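Long-range contacts in amine oxidase domain-containing protein (Pyrococcus furiosus, PDB 3NRN), which is of unknown function but binds adenosine monophosphate and is probably an oxidoreductase of the flavin-containing amine oxidase family: residues A[79-89]-A[283-291]; A[268-279]-A[311-322]. One frame throughout, in Å; residues are numbered along the deposited sequence.

Interaction 1: A[79-89]-A[283-291]; sequences VNSNPKGKILW and GNTIVFTPG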
loop_
_atom_site.group_PDB
_atom_site.type_symbol
_atom_site.label_atom_id
_atom_site.label_comp_id
_atom_site.label_asym_id
_atom_site.label_seq_id
_atom_site.Cartn_x
_atom_site.Cartn_y
_atom_site.Cartn_z
ATOM N N VAL A 79 16.214 -0.130 0.868
ATOM C CA VAL A 79 17.110 -1.092 0.232
ATOM C C VAL A 79 16.344 -2.248 -0.407
ATOM O O VAL A 79 15.634 -2.986 0.283
ATOM C CB VAL A 79 18.120 -1.678 1.252
ATOM C CG1 VAL A 79 19.020 -2.703 0.564
ATOM C CG2 VAL A 79 18.948 -0.555 1.873
ATOM N N ASN A 80 16.492 -2.405 -1.721
ATOM C CA ASN A 80 15.822 -3.483 -2.437
ATOM C C ASN A 80 16.184 -4.850 -1.874
ATOM O O ASN A 80 17.315 -5.078 -1.452
ATOM C CB ASN A 80 16.178 -3.460 -3.927
ATOM C CG ASN A 80 15.488 -2.338 -4.678
ATOM O OD1 ASN A 80 14.444 -1.836 -4.251
ATOM N ND2 ASN A 80 16.060 -1.952 -5.818
ATOM N N SER A 81 15.207 -5.753 -1.884
ATOM C CA SER A 81 15.379 -7.118 -1.397
ATOM C C SER A 81 16.423 -7.873 -2.228
ATOM O O SER A 81 16.344 -7.850 -3.457
ATOM C CB SER A 81 14.044 -7.863 -1.486
ATOM O OG SER A 81 13.047 -7.236 -0.704
ATOM N N ASN A 82 17.374 -8.536 -1.556
ATOM C CA ASN A 82 18.431 -9.319 -2.218
ATOM C C ASN A 82 17.766 -9.994 -3.410
ATOM O O ASN A 82 17.711 -9.406 -4.491
ATOM C CB ASN A 82 19.018 -10.372 -1.261
ATOM C CG ASN A 82 19.682 -9.762 -0.039
ATOM O OD1 ASN A 82 19.032 -9.115 0.777
ATOM N ND2 ASN A 82 20.988 -9.978 0.093
ATOM N N PRO A 83 17.303 -11.255 -3.271
ATOM C CA PRO A 83 16.673 -11.706 -4.510
ATOM C C PRO A 83 15.323 -10.992 -4.429
ATOM O O PRO A 83 14.792 -10.807 -3.329
ATOM C CB PRO A 83 16.556 -13.214 -4.310
ATOM C CG PRO A 83 16.330 -13.334 -2.876
ATOM C CD PRO A 83 17.305 -12.336 -2.271
ATOM N N LYS A 84 14.789 -10.556 -5.564
ATOM C CA LYS A 84 13.512 -9.852 -5.574
ATOM C C LYS A 84 12.476 -10.590 -4.740
ATOM O O LYS A 84 11.657 -9.970 -4.058
ATOM C CB LYS A 84 13.014 -9.678 -7.012
ATOM C CG LYS A 84 13.671 -8.512 -7.751
ATOM C CD LYS A 84 13.469 -8.623 -9.256
ATOM C CE LYS A 84 13.595 -7.269 -9.923
ATOM N NZ LYS A 84 14.768 -6.502 -9.421
ATOM N N GLY A 85 12.528 -11.917 -4.782
ATOM C CA GLY A 85 11.590 -12.711 -4.014
ATOM C C GLY A 85 11.921 -14.190 -4.015
ATOM O O GLY A 85 12.726 -14.653 -4.822
ATOM N N LYS A 86 11.289 -14.928 -3.107
ATOM C CA LYS A 86 11.495 -16.366 -2.986
ATOM C C LYS A 86 10.160 -17.090 -2.818
ATOM O O LYS A 86 9.117 -16.459 -2.610
ATOM C CB LYS A 86 12.406 -16.664 -1.795
ATOM C CG LYS A 86 13.801 -16.090 -1.946
ATOM C CD LYS A 86 14.697 -16.508 -0.800
ATOM C CE LYS A 86 16.137 -16.110 -1.076
ATOM N NZ LYS A 86 17.061 -16.580 -0.011
ATOM N N ILE A 87 10.199 -18.418 -2.893
ATOM C CA ILE A 87 8.988 -19.225 -2.783
ATOM C C ILE A 87 9.120 -20.432 -1.848
ATOM O O ILE A 87 10.156 -21.091 -1.813
ATOM C CB ILE A 87 8.561 -19.720 -4.183
ATOM C CG1 ILE A 87 8.373 -18.516 -5.112
ATOM C CG2 ILE A 87 7.274 -20.535 -4.088
ATOM C CD1 ILE A 87 7.945 -18.870 -6.519
ATOM N N LEU A 88 8.059 -20.705 -1.089
ATOM C CA LEU A 88 8.016 -21.839 -0.167
ATOM C C LEU A 88 7.100 -22.882 -0.783
ATOM O O LEU A 88 5.890 -22.682 -0.851
ATOM C CB LEU A 88 7.451 -21.422 1.196
ATOM C CG LEU A 88 7.119 -22.568 2.168
ATOM C CD1 LEU A 88 8.364 -23.403 2.427
ATOM C CD2 LEU A 88 6.575 -22.009 3.482
ATOM N N TRP A 89 7.674 -23.993 -1.226
ATOM C CA TRP A 89 6.894 -25.048 -1.856
ATOM C C TRP A 89 7.462 -26.421 -1.525
ATOM O O TRP A 89 8.672 -26.632 -1.582
ATOM C CB TRP A 89 6.880 -24.828 -3.370
ATOM C CG TRP A 89 6.102 -25.837 -4.154
ATOM C CD1 TRP A 89 6.610 -26.846 -4.920
ATOM C CD2 TRP A 89 4.677 -25.908 -4.290
ATOM N NE1 TRP A 89 5.592 -27.537 -5.530
ATOM C CE2 TRP A 89 4.395 -26.984 -5.161
ATOM C CE3 TRP A 89 3.612 -25.166 -3.761
ATOM C CZ2 TRP A 89 3.088 -27.338 -5.521
ATOM C CZ3 TRP A 89 2.307 -25.518 -4.116
ATOM C CH2 TRP A 89 2.060 -26.597 -4.989
ATOM N N GLY A 283 16.451 -12.867 5.687
ATOM C CA GLY A 283 17.153 -11.696 5.190
ATOM C C GLY A 283 16.235 -10.728 4.461
ATOM O O GLY A 283 15.012 -10.858 4.528
ATOM N N ASN A 284 16.825 -9.761 3.762
ATOM C CA ASN A 284 16.054 -8.764 3.022
ATOM C C ASN A 284 15.435 -9.346 1.757
ATOM O O ASN A 284 16.016 -9.260 0.672
ATOM C CB ASN A 284 16.941 -7.572 2.647
ATOM C CG ASN A 284 16.163 -6.459 1.966
ATOM O OD1 ASN A 284 14.947 -6.549 1.797
ATOM N ND2 ASN A 284 16.865 -5.399 1.574
ATOM N N THR A 285 14.251 -9.932 1.904
ATOM C CA THR A 285 13.527 -10.526 0.784
ATOM C C THR A 285 12.109 -10.831 1.261
ATOM O O THR A 285 11.789 -10.644 2.436
ATOM C CB THR A 285 14.186 -11.858 0.330
ATOM O OG1 THR A 285 15.599 -11.679 0.212
ATOM C CG2 THR A 285 13.651 -12.292 -1.027
ATOM N N ILE A 286 11.255 -11.279 0.350
ATOM C CA ILE A 286 9.897 -11.655 0.716
ATOM C C ILE A 286 9.734 -13.109 0.304
ATOM O O ILE A 286 10.355 -13.558 -0.658
ATOM C CB ILE A 286 8.834 -10.814 -0.015
ATOM C CG1 ILE A 286 9.071 -10.868 -1.523
ATOM C CG2 ILE A 286 8.856 -9.391 0.500
ATOM C CD1 ILE A 286 8.047 -10.097 -2.328
ATOM N N VAL A 287 8.910 -13.848 1.034
ATOM C CA VAL A 287 8.687 -15.249 0.709
ATOM C C VAL A 287 7.217 -15.523 0.437
ATOM O O VAL A 287 6.376 -15.357 1.317
ATOM C CB VAL A 287 9.146 -16.179 1.857
ATOM C CG1 VAL A 287 8.900 -17.640 1.471
ATOM C CG2 VAL A 287 10.616 -15.945 2.161
ATOM N N PHE A 288 6.914 -15.932 -0.789
ATOM C CA PHE A 288 5.546 -16.261 -1.158
ATOM C C PHE A 288 5.246 -17.648 -0.600
ATOM O O PHE A 288 6.120 -18.512 -0.582
ATOM C CB PHE A 288 5.394 -16.239 -2.677
ATOM C CG PHE A 288 5.401 -14.861 -3.254
ATOM C CD1 PHE A 288 4.271 -14.056 -3.167
ATOM C CD2 PHE A 288 6.554 -14.341 -3.843
ATOM C CE1 PHE A 288 4.285 -12.747 -3.656
ATOM C CE2 PHE A 288 6.579 -13.034 -4.334
ATOM C CZ PHE A 288 5.441 -12.237 -4.239
ATOM N N THR A 289 4.015 -17.861 -0.146
ATOM C CA THR A 289 3.643 -19.142 0.440
ATOM C C THR A 289 2.467 -19.811 -0.267
ATOM O O THR A 289 1.396 -19.988 0.313
ATOM C CB THR A 289 3.300 -18.968 1.932
ATOM O OG1 THR A 289 2.225 -18.028 2.063
ATOM C CG2 THR A 289 4.514 -18.436 2.701
ATOM N N PRO A 290 2.656 -20.196 -1.533
ATOM C CA PRO A 290 1.571 -20.848 -2.270
ATOM C C PRO A 290 1.069 -22.085 -1.522
ATOM O O PRO A 290 1.862 -22.865 -0.995
ATOM C CB PRO A 290 2.224 -21.198 -3.606
ATOM C CG PRO A 290 3.667 -21.433 -3.222
ATOM C CD PRO A 290 3.929 -20.284 -2.273
ATOM N N GLY A 291 -0.249 -22.245 -1.461
ATOM C CA GLY A 291 -0.816 -23.393 -0.781
ATOM C C GLY A 291 -1.312 -23.121 0.625
ATOM O O GLY A 291 -2.146 -23.864 1.125
HETATM O O HOH W 1 3.790 -22.539 0.584
#

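Interaction 2: A[268-279]-A[311-322]; sequences EGIKFNLAVPGE and GYTLIMAHMALK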
loop_
_atom_site.group_PDB
_atom_site.type_symbol
_atom_site.label_atom_id
_atom_site.label_comp_id
_atom_site.label_asym_id
_atom_site.label_seq_id
_atom_site.Cartn_x
_atom_site.Cartn_y
_atom_site.Cartn_z
ATOM N N GLU A 268 -10.608 -7.233 3.551
ATOM C CA GLU A 268 -9.855 -7.363 4.790
ATOM C C GLU A 268 -8.604 -8.222 4.689
ATOM O O GLU A 268 -8.471 -9.068 3.804
ATOM C CB GLU A 268 -10.737 -7.926 5.906
ATOM C CG GLU A 268 -11.621 -6.906 6.599
ATOM C CD GLU A 268 -13.036 -6.911 6.068
ATOM O OE1 GLU A 268 -13.669 -7.990 6.089
ATOM O OE2 GLU A 268 -13.516 -5.842 5.636
ATOM N N GLY A 269 -7.691 -7.989 5.626
ATOM C CA GLY A 269 -6.452 -8.738 5.675
ATOM C C GLY A 269 -6.017 -8.935 7.116
ATOM O O GLY A 269 -6.458 -8.221 8.019
ATOM N N ILE A 270 -5.157 -9.919 7.341
ATOM C CA ILE A 270 -4.663 -10.184 8.674
ATOM C C ILE A 270 -3.150 -10.174 8.636
ATOM O O ILE A 270 -2.535 -10.742 7.732
ATOM C CB ILE A 270 -5.166 -11.554 9.223
ATOM C CG1 ILE A 270 -6.693 -11.535 9.350
ATOM C CG2 ILE A 270 -4.538 -11.835 10.587
ATOM C CD1 ILE A 270 -7.286 -12.738 10.055
ATOM N N LYS A 271 -2.558 -9.500 9.614
ATOM C CA LYS A 271 -1.114 -9.404 9.730
ATOM C C LYS A 271 -0.654 -10.164 10.963
ATOM O O LYS A 271 -1.236 -10.035 12.039
ATOM C CB LYS A 271 -0.687 -7.942 9.843
ATOM C CG LYS A 271 -0.245 -7.315 8.531
ATOM C CD LYS A 271 -0.122 -5.806 8.657
ATOM C CE LYS A 271 0.805 -5.397 9.796
ATOM N NZ LYS A 271 0.697 -3.929 10.051
ATOM N N PHE A 272 0.389 -10.963 10.792
ATOM C CA PHE A 272 0.944 -11.746 11.883
ATOM C C PHE A 272 2.342 -11.245 12.199
ATOM O O PHE A 272 3.221 -11.238 11.341
ATOM C CB PHE A 272 0.994 -13.228 11.491
ATOM C CG PHE A 272 -0.363 -13.849 11.317
ATOM C CD1 PHE A 272 -1.006 -14.454 12.390
ATOM C CD2 PHE A 272 -1.019 -13.791 10.089
ATOM C CE1 PHE A 272 -2.285 -14.995 12.246
ATOM C CE2 PHE A 272 -2.297 -14.327 9.934
ATOM C CZ PHE A 272 -2.931 -14.930 11.015
ATOM N N ASN A 273 2.538 -10.807 13.433
ATOM C CA ASN A 273 3.838 -10.319 13.870
ATOM C C ASN A 273 4.423 -11.448 14.719
ATOM O O ASN A 273 3.894 -11.765 15.781
ATOM C CB ASN A 273 3.652 -9.043 14.694
ATOM C CG ASN A 273 2.942 -7.939 13.910
ATOM O OD1 ASN A 273 3.543 -7.287 13.061
ATOM N ND2 ASN A 273 1.656 -7.741 14.187
ATOM N N LEU A 274 5.505 -12.054 14.235
ATOM C CA LEU A 274 6.135 -13.187 14.912
ATOM C C LEU A 274 7.549 -12.897 15.411
ATOM O O LEU A 274 8.396 -12.424 14.657
ATOM C CB LEU A 274 6.173 -14.384 13.952
ATOM C CG LEU A 274 6.632 -15.749 14.472
ATOM C CD1 LEU A 274 5.557 -16.339 15.374
ATOM C CD2 LEU A 274 6.896 -16.682 13.294
ATOM N N ALA A 275 7.800 -13.193 16.682
ATOM C CA ALA A 275 9.119 -12.970 17.275
ATOM C C ALA A 275 9.919 -14.269 17.288
ATOM O O ALA A 275 9.753 -15.103 18.177
ATOM C CB ALA A 275 8.969 -12.433 18.694
ATOM N N VAL A 276 10.784 -14.436 16.293
ATOM C CA VAL A 276 11.604 -15.633 16.189
ATOM C C VAL A 276 12.972 -15.405 16.837
ATOM O O VAL A 276 13.686 -14.458 16.502
ATOM C CB VAL A 276 11.795 -16.058 14.709
ATOM C CG1 VAL A 276 10.437 -16.198 14.027
ATOM C CG2 VAL A 276 12.643 -15.041 13.975
ATOM N N PRO A 277 13.342 -16.267 17.796
ATOM C CA PRO A 277 14.628 -16.154 18.491
ATOM C C PRO A 277 15.825 -16.405 17.578
ATOM O O PRO A 277 15.784 -17.282 16.715
ATOM C CB PRO A 277 14.520 -17.213 19.587
ATOM C CG PRO A 277 13.047 -17.285 19.853
ATOM C CD PRO A 277 12.475 -17.255 18.461
ATOM N N GLY A 278 16.885 -15.624 17.762
ATOM C CA GLY A 278 18.080 -15.828 16.964
ATOM C C GLY A 278 18.394 -14.835 15.863
ATOM O O GLY A 278 18.000 -13.672 15.912
ATOM N N GLU A 279 19.121 -15.324 14.864
ATOM C CA GLU A 279 19.547 -14.527 13.719
ATOM C C GLU A 279 18.506 -14.505 12.606
ATOM O O GLU A 279 17.630 -15.367 12.545
ATOM C CB GLU A 279 20.862 -15.091 13.170
ATOM C CG GLU A 279 22.022 -15.038 14.150
ATOM C CD GLU A 279 22.441 -13.619 14.480
ATOM O OE1 GLU A 279 22.890 -12.902 13.558
ATOM O OE2 GLU A 279 22.321 -13.220 15.658
ATOM N N GLY A 311 18.184 -10.060 20.574
ATOM C CA GLY A 311 18.191 -11.512 20.485
ATOM C C GLY A 311 16.999 -12.082 19.744
ATOM O O GLY A 311 16.733 -13.288 19.796
ATOM N N TYR A 312 16.277 -11.213 19.045
ATOM C CA TYR A 312 15.106 -11.635 18.291
ATOM C C TYR A 312 15.078 -11.095 16.873
ATOM O O TYR A 312 15.713 -10.089 16.558
ATOM C CB TYR A 312 13.831 -11.192 19.004
ATOM C CG TYR A 312 13.396 -12.099 20.125
ATOM C CD1 TYR A 312 12.911 -13.377 19.860
ATOM C CD2 TYR A 312 13.452 -11.674 21.451
ATOM C CE1 TYR A 312 12.487 -14.208 20.888
ATOM C CE2 TYR A 312 13.032 -12.499 22.488
ATOM C CZ TYR A 312 12.549 -13.764 22.199
ATOM O OH TYR A 312 12.123 -14.580 23.223
ATOM N N THR A 313 14.339 -11.790 16.020
ATOM C CA THR A 313 14.163 -11.387 14.638
ATOM C C THR A 313 12.663 -11.136 14.499
ATOM O O THR A 313 11.855 -11.837 15.113
ATOM C CB THR A 313 14.582 -12.496 13.666
ATOM O OG1 THR A 313 15.942 -12.868 13.920
ATOM C CG2 THR A 313 14.454 -12.014 12.235
ATOM N N LEU A 314 12.296 -10.132 13.712
ATOM C CA LEU A 314 10.894 -9.803 13.516
ATOM C C LEU A 314 10.387 -10.335 12.179
ATOM O O LEU A 314 10.922 -10.007 11.124
ATOM C CB LEU A 314 10.698 -8.284 13.599
ATOM C CG LEU A 314 9.316 -7.697 13.288
ATOM C CD1 LEU A 314 8.238 -8.446 14.058
ATOM C CD2 LEU A 314 9.301 -6.211 13.646
ATOM N N ILE A 315 9.363 -11.180 12.236
ATOM C CA ILE A 315 8.766 -11.751 11.035
ATOM C C ILE A 315 7.345 -11.214 10.910
ATOM O O ILE A 315 6.597 -11.196 11.887
ATOM C CB ILE A 315 8.703 -13.297 11.113
ATOM C CG1 ILE A 315 10.110 -13.886 10.993
ATOM C CG2 ILE A 315 7.779 -13.844 10.012
ATOM C CD1 ILE A 315 10.753 -13.684 9.640
HETATM N N MSE A 316 6.981 -10.766 9.712
HETATM C CA MSE A 316 5.637 -10.249 9.469
HETATM C C MSE A 316 5.027 -11.014 8.308
HETATM O O MSE A 316 5.599 -11.053 7.218
HETATM C CB MSE A 316 5.666 -8.750 9.127
HETATM C CG MSE A 316 5.939 -7.798 10.303
HETATM SE SE MSE A 316 5.794 -6.052 9.776
HETATM C CE MSE A 316 6.098 -5.190 11.289
ATOM N N ALA A 317 3.874 -11.629 8.548
ATOM C CA ALA A 317 3.190 -12.393 7.515
ATOM C C ALA A 317 1.865 -11.730 7.184
ATOM O O ALA A 317 1.193 -11.184 8.061
ATOM C CB ALA A 317 2.953 -13.830 7.981
ATOM N N HIS A 318 1.492 -11.800 5.914
ATOM C CA HIS A 318 0.256 -11.203 5.425
ATOM C C HIS A 318 -0.706 -12.292 4.984
ATOM O O HIS A 318 -0.306 -13.249 4.329
ATOM C CB HIS A 318 0.570 -10.277 4.243
ATOM C CG HIS A 318 -0.642 -9.739 3.546
ATOM N ND1 HIS A 318 -1.416 -10.502 2.698
ATOM C CD2 HIS A 318 -1.204 -8.508 3.560
ATOM C CE1 HIS A 318 -2.400 -9.763 2.217
ATOM N NE2 HIS A 318 -2.294 -8.548 2.725
HETATM N N MSE A 319 -1.973 -12.137 5.349
HETATM C CA MSE A 319 -3.000 -13.100 4.978
HETATM C C MSE A 319 -4.219 -12.339 4.477
HETATM O O MSE A 319 -4.771 -11.506 5.195
HETATM C CB MSE A 319 -3.411 -13.964 6.189
HETATM C CG MSE A 319 -4.534 -14.991 5.899
HETATM SE SE MSE A 319 -5.395 -15.722 7.362
HETATM C CE MSE A 319 -6.683 -14.586 7.559
ATOM N N ALA A 320 -4.621 -12.606 3.240
ATOM C CA ALA A 320 -5.818 -11.980 2.693
ATOM C C ALA A 320 -6.965 -12.726 3.389
ATOM O O ALA A 320 -7.041 -13.955 3.326
ATOM C CB ALA A 320 -5.876 -12.189 1.182
ATOM N N LEU A 321 -7.848 -12.001 4.066
ATOM C CA LEU A 321 -8.937 -12.669 4.778
ATOM C C LEU A 321 -10.021 -13.245 3.867
ATOM O O LEU A 321 -10.499 -14.359 4.088
ATOM C CB LEU A 321 -9.579 -11.711 5.783
ATOM C CG LEU A 321 -10.715 -12.297 6.630
ATOM C CD1 LEU A 321 -10.199 -13.444 7.484
ATOM C CD2 LEU A 321 -11.299 -11.205 7.506
ATOM N N LYS A 322 -10.397 -12.492 2.841
ATOM C CA LYS A 322 -11.443 -12.926 1.927
ATOM C C LYS A 322 -12.700 -13.116 2.773
ATOM O O LYS A 322 -13.050 -12.228 3.554
ATOM C CB LYS A 322 -11.015 -14.224 1.230
ATOM C CG LYS A 322 -9.675 -14.066 0.502
ATOM C CD LYS A 322 -9.258 -15.298 -0.295
ATOM C CE LYS A 322 -7.967 -15.024 -1.064
ATOM N NZ LYS A 322 -7.523 -16.172 -1.909
HETATM O O HOH W 2 -9.461 -10.134 1.661
HETATM O O HOH W 3 -12.407 -9.566 3.303
#

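Interaction 1: A[79-89]-A[283-291]
Asn-284 reaches over to Val-79 and Ser-81. Its CB starts the side chain beside residue Asn-82. CG, anti to the backbone N (chi1 -176°), carries the amide across the backbone of Ser-81 and comes within 3.5 Å of Ser-81 CA. OD1 sits 3.2 Å from Ser-81 OG, a hydroxyl that also has Pro-181 O within reach. ND2 gives a nearly straight hydrogen bond (174°) to Val-79 O at 3.0 Å; the acceptor lies in the plane of the amide, whereas the donor stands well above the carbonyl plane. Replacing Asn-284 with an alanine would probably deprive Val-79 O of this donor and open a gap beside Ser-81. Strand 78-80 is an outer strand of a three-stranded antiparallel sheet, so the amide links that sheet to the approach of strand 286-288, which belongs to the mixed sheet. There the chain pairs in parallel with strand 86-89: Lys-86 N donates to Ile-286 O (3.0 Å), Phe-288 N to Lys-86 O (2.9 Å) and Leu-88 N to Phe-288 O. Just before this ladder, Thr-285 CG2 is packed tightly on Pro-83 CG, 3.4 Å away. Beyond it, Pro-290 touches both Ile-87 and Trp-89: its CD meets Ile-87 CG2 at 3.8 Å, and its CG approaches the indole obliquely at CE3. Helix 142-156 packs on Pro-290 through Ser-146, Val-147 and Ser-150, while Phe-143 and Phe-102 make edge-to-face contacts with the Trp-89 ring.

Interaction 2: A[268-279]-A[311-322]
Ile-270 and Met-319 form the first of four hydrogen-bonded pairs in an antiparallel ladder continued by Phe-272 with Ala-317, Leu-274 with Ile-315 and Val-276 with Thr-313. Eight backbone hydrogen bonds join the strands, the straightest from Leu-274 N to Ile-315 O (2.7 Å, 178°), and one more at each end ties the flanking residues. In the mixed sheet, strand 345-351 lies beside 269-277 and strand 296-298 beside 312-320. Among the apolar contacts, the edge of the Phe-272 ring meets CB of the selenomethionine Met-319, 3.9 Å from CE2, while CG1 of Val-276 and CG1 of Ile-315 touch at 3.8 Å where the two side chains cross at about a right angle. On the other face Tyr-312 CE1 comes obliquely to within 3.3 Å of Pro-277 CG. One weak side-chain hydrogen bond crosses, from Thr-313 OG1 to Gly-278 O (3.0 Å); Tyr-312 OH turns to Glu-345, Lys-271 NZ to the carbonyls of Ser-50 and Gly-52, and Asn-273 ND2 to Leu-348 O and Gln-350 OE1. The backbone ladder therefore fixes the register, and side chains add apolar burial under helix 326-340 on one face and against strand 47-50 on the other, leaving Asn-273 OD1 buried without a polar partner, a probable energetic cost.

In the fold
Both interactions belong to one mixed sheet, their centres 14 Å apart. Strand 269-277 of interaction 2 leads along the chain to strand 286-288 of interaction 1, and strand 296-298 lies between 286-288 and 312-320 in the sheet, so the two pairings are neighbours without touching. The segments interleave along the sequence: 79-89, 268-279, 283-291, 311-322. Interaction 1 lies away from the nucleotide, whereas in interaction 2 the side chain of Lys-271 is about 8 Å from that of the AMP-binding residue Arg-38 and about 11 Å from bound AMP. In flavin amine oxidases a mixed sheet of this kind commonly forms the substrate-binding domain, a role these strands may share.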